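Extracellular solute-binding protein family 1 (Pseudothermotoga lettingae, PDB 5CI5) binds alpha-D-tagatose and probably serves as the extracellular sugar-binding component of an ABC transporter. Local coordinates at residues I172-G183 against Q256-G264. Sequence-based numbering, arbitrary orientation.
Sequences ITDTKNRIYGYG and QNRVAMAIG
Ile172, at the end of helix 162-172, sets its CG2 methyl 3.8 Å from CB of Ala260, whose one methyl is all it puts between its backbone and Ile172. The selenomethionine Met261 packs against Leu165, Ala168 and Ala169 of that helix, its CE bent to 3.4 Å from Gly181 O; a long, unbranched chain can follow this path. The Tyr182 side chain crosses that of Met261 at about a right angle, CD1 lying 3.7 Å from Met261 CB. With CG anti to the backbone N (chi1 -177°), the ring extends until its hydroxyl meets CG1 and CD1 of Ile263 and is hydrogen-bonded to NE2 of His288, a phenol serving both needs.

The backbones run parallel with a single bridge, Tyr180 to Val259: Tyr180 N binds Arg258 O, and Tyr180 O accepts from Ala260 N at 3.0 Å. Residues 180-183 thus run beside the start of strand 261-264, an edge strand of the antiparallel sheet in this solute-binding protein. Gly181, without a CB, leaves room for Thr173 OG1 to accept a hydrogen bond from its N. Gly183 N donates to Met261 O, and a water links Gly183 O to Ile263 N.

At the exposed end, Arg258 bends back so that NH2 reaches a lone pair of Arg178 O at 3.0 Å. Arg178 NH1 sits 3.3 Å above the centre of the Arg258 guanidinium, the two groups stacking with planes 30° apart; solvent probably eases their repulsion.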
ATOM      1  N   ILE A 172      14.614  -9.241 -20.392  1.00 10.19           N
ATOM      2  CA  ILE A 172      14.083  -7.931 -20.752  1.00 11.03           C
ATOM      3  C   ILE A 172      15.088  -6.793 -20.576  1.00 14.00           C
ATOM      4  O   ILE A 172      15.116  -5.817 -21.360  1.00 13.06           O
ATOM      5  CB  ILE A 172      12.817  -7.639 -19.904  1.00 10.78           C
ATOM      6  CG1 ILE A 172      11.667  -8.548 -20.338  1.00  9.09           C
ATOM      7  CG2 ILE A 172      12.398  -6.186 -20.018  1.00 10.71           C
ATOM      8  CD1 ILE A 172      10.529  -8.664 -19.308  1.00 13.77           C
ATOM      9  N   THR A 173      15.891  -6.884 -19.523  1.00  9.60           N
ATOM     10  CA  THR A 173      16.776  -5.795 -19.161  1.00  9.47           C
ATOM     11  C   THR A 173      17.770  -5.453 -20.282  1.00 11.34           C
ATOM     12  O   THR A 173      18.375  -6.325 -20.878  1.00 13.85           O
ATOM     13  CB  THR A 173      17.545  -6.112 -17.881  1.00  9.94           C
ATOM     14  OG1 THR A 173      16.607  -6.227 -16.788  1.00 10.39           O
ATOM     15  CG2 THR A 173      18.540  -4.992 -17.562  1.00  9.89           C
ATOM     16  N   ASP A 174      17.940  -4.161 -20.524  1.00 12.00           N
ATOM     17  CA  ASP A 174      18.939  -3.657 -21.461  1.00 11.04           C
ATOM     18  C   ASP A 174      19.372  -2.313 -20.914  1.00 10.36           C
ATOM     19  O   ASP A 174      18.866  -1.255 -21.329  1.00 12.98           O
ATOM     20  CB  ASP A 174      18.358  -3.553 -22.873  1.00 16.20           C
ATOM     21  CG  ASP A 174      19.367  -3.048 -23.899  1.00 15.50           C
ATOM     22  OD1 ASP A 174      20.563  -2.938 -23.579  1.00 24.40           O
ATOM     23  OD2 ASP A 174      18.930  -2.742 -25.023  1.00 23.19           O
ATOM     24  N   THR A 175      20.265  -2.357 -19.926  1.00 13.38           N
ATOM     25  CA  THR A 175      20.558  -1.187 -19.115  1.00 15.69           C
ATOM     26  C   THR A 175      21.211  -0.115 -19.977  1.00 15.14           C
ATOM     27  O   THR A 175      21.073   1.074 -19.682  1.00 15.15           O
ATOM     28  CB  THR A 175      21.486  -1.488 -17.907  1.00 23.15           C
ATOM     29  OG1 THR A 175      22.758  -1.941 -18.378  1.00 24.33           O
ATOM     30  CG2 THR A 175      20.848  -2.515 -16.952  1.00 22.74           C
ATOM     31  N   LYS A 176      21.909  -0.531 -21.032  1.00 17.54           N
ATOM     32  CA  LYS A 176      22.517   0.430 -21.962  1.00 24.34           C
ATOM     33  C   LYS A 176      21.477   1.362 -22.591  1.00 21.43           C
ATOM     34  O   LYS A 176      21.806   2.485 -22.964  1.00 20.46           O
ATOM     35  CB  LYS A 176      23.288  -0.284 -23.079  1.00 34.72           C
ATOM     36  CG  LYS A 176      24.538  -1.043 -22.632  1.00 48.62           C
ATOM     37  CD  LYS A 176      25.480  -0.202 -21.778  1.00 57.71           C
ATOM     38  CE  LYS A 176      26.761  -0.975 -21.438  1.00 62.23           C
ATOM     39  NZ  LYS A 176      26.495  -2.145 -20.538  1.00 62.50           N
ATOM     40  N   ASN A 177      20.229   0.904 -22.714  1.00 14.45           N
ATOM     41  CA  ASN A 177      19.143   1.746 -23.234  1.00 12.27           C
ATOM     42  C   ASN A 177      18.139   2.121 -22.160  1.00 10.89           C
ATOM     43  O   ASN A 177      17.019   2.561 -22.459  1.00 16.65           O
ATOM     44  CB  ASN A 177      18.455   1.028 -24.393  1.00 17.06           C
ATOM     45  CG  ASN A 177      19.336   0.993 -25.640  1.00 22.08           C
ATOM     46  OD1 ASN A 177      19.961   1.989 -25.989  1.00 23.29           O
ATOM     47  ND2 ASN A 177      19.427  -0.164 -26.278  1.00 21.36           N
ATOM     48  N   ARG A 178      18.549   1.951 -20.901  1.00 11.55           N
ATOM     49  CA  ARG A 178      17.769   2.396 -19.747  1.00 11.26           C
ATOM     50  C   ARG A 178      16.449   1.638 -19.698  1.00 12.49           C
ATOM     51  O   ARG A 178      15.410   2.189 -19.300  1.00 13.59           O
ATOM     52  CB  ARG A 178      17.541   3.906 -19.770  1.00 11.83           C
ATOM     53  CG  ARG A 178      18.828   4.740 -19.795  1.00 16.65           C
ATOM     54  CD  ARG A 178      18.524   6.246 -19.864  1.00 15.26           C
ATOM     55  NE  ARG A 178      17.607   6.502 -20.965  1.00 15.71           N
ATOM     56  CZ  ARG A 178      16.357   6.915 -20.848  1.00 15.44           C
ATOM     57  NH1 ARG A 178      15.835   7.208 -19.663  1.00 16.83           N
ATOM     58  NH2 ARG A 178      15.615   7.019 -21.935  1.00 15.57           N
ATOM     59  N   ILE A 179      16.522   0.362 -20.082  1.00 12.10           N
ATOM     60  CA  ILE A 179      15.381  -0.565 -20.043  1.00 10.11           C
ATOM     61  C   ILE A 179      15.617  -1.596 -18.942  1.00 10.24           C
ATOM     62  O   ILE A 179      16.655  -2.222 -18.911  1.00 11.65           O
ATOM     63  CB  ILE A 179      15.181  -1.289 -21.395  1.00 13.18           C
ATOM     64  CG1 ILE A 179      14.870  -0.270 -22.508  1.00 23.02           C
ATOM     65  CG2 ILE A 179      14.095  -2.366 -21.311  1.00 16.40           C
ATOM     66  CD1 ILE A 179      13.689   0.638 -22.237  1.00 24.65           C
ATOM     67  N   TYR A 180      14.633  -1.787 -18.067  1.00 11.58           N
ATOM     68  CA  TYR A 180      14.809  -2.624 -16.881  1.00  9.71           C
ATOM     69  C   TYR A 180      13.698  -3.641 -16.743  1.00  9.89           C
ATOM     70  O   TYR A 180      12.532  -3.338 -16.979  1.00 10.83           O
ATOM     71  CB  TYR A 180      14.859  -1.755 -15.642  1.00  5.68           C
ATOM     72  CG  TYR A 180      16.011  -0.771 -15.689  1.00  7.37           C
ATOM     73  CD1 TYR A 180      17.263  -1.126 -15.237  1.00 16.45           C
ATOM     74  CD2 TYR A 180      15.831   0.516 -16.228  1.00 12.47           C
ATOM     75  CE1 TYR A 180      18.314  -0.213 -15.302  1.00 19.52           C
ATOM     76  CE2 TYR A 180      16.865   1.411 -16.286  1.00 15.81           C
ATOM     77  CZ  TYR A 180      18.091   1.045 -15.834  1.00 19.77           C
ATOM     78  OH  TYR A 180      19.096   1.972 -15.913  1.00 31.58           O
ATOM     79  N   GLY A 181      14.074  -4.852 -16.355  1.00  8.21           N
ATOM     80  CA  GLY A 181      13.110  -5.920 -16.188  1.00  8.59           C
ATOM     81  C   GLY A 181      12.262  -5.883 -14.914  1.00  7.45           C
ATOM     82  O   GLY A 181      11.095  -6.264 -14.959  1.00  9.77           O
ATOM     83  N   TYR A 182      12.831  -5.444 -13.794  1.00  7.69           N
ATOM     84  CA  TYR A 182      12.130  -5.566 -12.485  1.00  6.84           C
ATOM     85  C   TYR A 182      12.630  -4.513 -11.493  1.00  9.39           C
ATOM     86  O   TYR A 182      13.808  -4.482 -11.121  1.00  8.47           O
ATOM     87  CB  TYR A 182      12.301  -6.997 -11.895  1.00  8.03           C
ATOM     88  CG  TYR A 182      11.533  -7.178 -10.599  1.00  8.11           C
ATOM     89  CD1 TYR A 182      10.216  -7.619 -10.611  1.00  8.13           C
ATOM     90  CD2 TYR A 182      12.110  -6.885  -9.367  1.00  9.59           C
ATOM     91  CE1 TYR A 182       9.491  -7.762  -9.434  1.00  6.72           C
ATOM     92  CE2 TYR A 182      11.397  -7.032  -8.187  1.00  8.14           C
ATOM     93  CZ  TYR A 182      10.072  -7.454  -8.232  1.00  7.97           C
ATOM     94  OH  TYR A 182       9.330  -7.617  -7.088  1.00  7.65           O
ATOM     95  N   GLY A 183      11.717  -3.654 -11.071  1.00  8.20           N
ATOM     96  CA  GLY A 183      12.052  -2.555 -10.184  1.00  6.69           C
ATOM     97  C   GLY A 183      12.015  -2.985  -8.728  1.00  7.95           C
ATOM     98  O   GLY A 183      10.976  -3.449  -8.249  1.00 10.00           O
ATOM     99  N   GLN A 256       6.220   4.670 -19.428  1.00 10.22           N
ATOM    100  CA  GLN A 256       7.115   5.059 -20.510  1.00  9.94           C
ATOM    101  C   GLN A 256       7.759   3.860 -21.197  1.00 14.74           C
ATOM    102  O   GLN A 256       8.665   4.040 -21.988  1.00 14.60           O
ATOM    103  CB  GLN A 256       8.225   5.956 -19.990  1.00 10.84           C
ATOM    104  CG  GLN A 256       7.767   7.261 -19.339  1.00 14.55           C
ATOM    105  CD  GLN A 256       8.957   8.073 -18.865  1.00 23.11           C
ATOM    106  OE1 GLN A 256       9.855   7.543 -18.211  1.00 26.16           O
ATOM    107  NE2 GLN A 256       8.982   9.363 -19.207  1.00 15.83           N
ATOM    108  N   ASN A 257       7.285   2.652 -20.894  1.00 11.75           N
ATOM    109  CA  ASN A 257       7.873   1.406 -21.401  1.00  9.16           C
ATOM    110  C   ASN A 257       9.366   1.263 -21.098  1.00 12.61           C
ATOM    111  O   ASN A 257      10.135   0.763 -21.921  1.00 15.14           O
ATOM    112  CB  ASN A 257       7.597   1.307 -22.907  1.00 17.32           C
ATOM    113  CG  ASN A 257       6.122   1.414 -23.217  1.00 20.15           C
ATOM    114  OD1 ASN A 257       5.301   0.715 -22.627  1.00 16.56           O
ATOM    115  ND2 ASN A 257       5.767   2.334 -24.105  1.00 32.63           N
ATOM    116  N   ARG A 258       9.764   1.637 -19.879  1.00 10.38           N
ATOM    117  CA  ARG A 258      11.158   1.490 -19.451  1.00  8.69           C
ATOM    118  C   ARG A 258      11.339   0.496 -18.315  1.00 11.97           C
ATOM    119  O   ARG A 258      12.445   0.041 -18.088  1.00 11.24           O
ATOM    120  CB  ARG A 258      11.718   2.835 -19.017  1.00 11.16           C
ATOM    121  CG  ARG A 258      11.724   3.836 -20.171  1.00 20.25           C
ATOM    122  CD  ARG A 258      12.856   4.794 -20.051  1.00 26.00           C
ATOM    123  NE  ARG A 258      12.744   5.589 -18.847  1.00 21.97           N
ATOM    124  CZ  ARG A 258      13.528   5.489 -17.780  1.00 24.27           C
ATOM    125  NH1 ARG A 258      13.302   6.297 -16.761  1.00 25.78           N
ATOM    126  NH2 ARG A 258      14.519   4.602 -17.706  1.00 29.39           N
ATOM    127  N   VAL A 259      10.265   0.174 -17.598  1.00 10.11           N
ATOM    128  CA  VAL A 259      10.343  -0.826 -16.515  1.00  9.45           C
ATOM    129  C   VAL A 259       9.222  -1.813 -16.702  1.00  9.28           C
ATOM    130  O   VAL A 259       8.070  -1.436 -16.674  1.00  9.77           O
ATOM    131  CB  VAL A 259      10.252  -0.185 -15.117  1.00 11.00           C
ATOM    132  CG1 VAL A 259      10.168  -1.274 -13.996  1.00  9.18           C
ATOM    133  CG2 VAL A 259      11.440   0.670 -14.893  1.00 12.85           C
ATOM    134  N   ALA A 260       9.559  -3.092 -16.873  1.00  9.58           N
ATOM    135  CA  ALA A 260       8.573  -4.076 -17.304  1.00  7.14           C
ATOM    136  C   ALA A 260       7.783  -4.703 -16.184  1.00  9.86           C
ATOM    137  O   ALA A 260       6.687  -5.198 -16.436  1.00  9.63           O
ATOM    138  CB  ALA A 260       9.245  -5.166 -18.102  1.00 10.01           C
HETATM  139  N   MSE A 261       8.343  -4.718 -14.977  1.00  8.24           N
HETATM  140  CA  MSE A 261       7.704  -5.374 -13.837  1.00 10.72           C
HETATM  141  C   MSE A 261       7.987  -4.562 -12.597  1.00  7.55           C
HETATM  142  O   MSE A 261       9.082  -4.042 -12.448  1.00  8.37           O
HETATM  143  CB  MSE A 261       8.224  -6.803 -13.623  1.00 10.06           C
HETATM  144  CG  MSE A 261       7.857  -7.784 -14.695  1.00  9.60           C
HETATM  145 SE   MSE A 261       8.476  -9.573 -14.274  0.79 13.22          SE
HETATM  146  CE  MSE A 261      10.224  -9.517 -15.104  1.00 11.20           C
ATOM    147  N   ALA A 262       7.005  -4.506 -11.707  1.00  6.70           N
ATOM    148  CA  ALA A 262       7.170  -3.898 -10.393  1.00  6.60           C
ATOM    149  C   ALA A 262       6.151  -4.495  -9.455  1.00  9.76           C
ATOM    150  O   ALA A 262       5.290  -5.265  -9.870  1.00  9.29           O
ATOM    151  CB  ALA A 262       6.986  -2.390 -10.471  1.00  8.21           C
ATOM    152  N   ILE A 263       6.231  -4.130  -8.189  1.00  8.43           N
ATOM    153  CA  ILE A 263       5.162  -4.441  -7.269  1.00  7.54           C
ATOM    154  C   ILE A 263       4.122  -3.336  -7.343  1.00  7.94           C
ATOM    155  O   ILE A 263       4.461  -2.162  -7.321  1.00  8.20           O
ATOM    156  CB  ILE A 263       5.697  -4.643  -5.826  1.00  5.61           C
ATOM    157  CG1 ILE A 263       6.609  -5.860  -5.806  1.00  9.60           C
ATOM    158  CG2 ILE A 263       4.523  -4.811  -4.864  1.00  8.29           C
ATOM    159  CD1 ILE A 263       7.264  -6.127  -4.496  1.00  9.10           C
ATOM    160  N   GLY A 264       2.845  -3.716  -7.468  1.00  8.66           N
ATOM    161  CA  GLY A 264       1.760  -2.756  -7.530  1.00  6.31           C
ATOM    162  C   GLY A 264       0.442  -3.423  -7.214  1.00  8.55           C
ATOM    163  O   GLY A 264       0.399  -4.484  -6.603  1.00  9.15           O
TER
HETATM  164  O   HOH W   1       8.398  -2.359  -7.463  1.00  9.12           O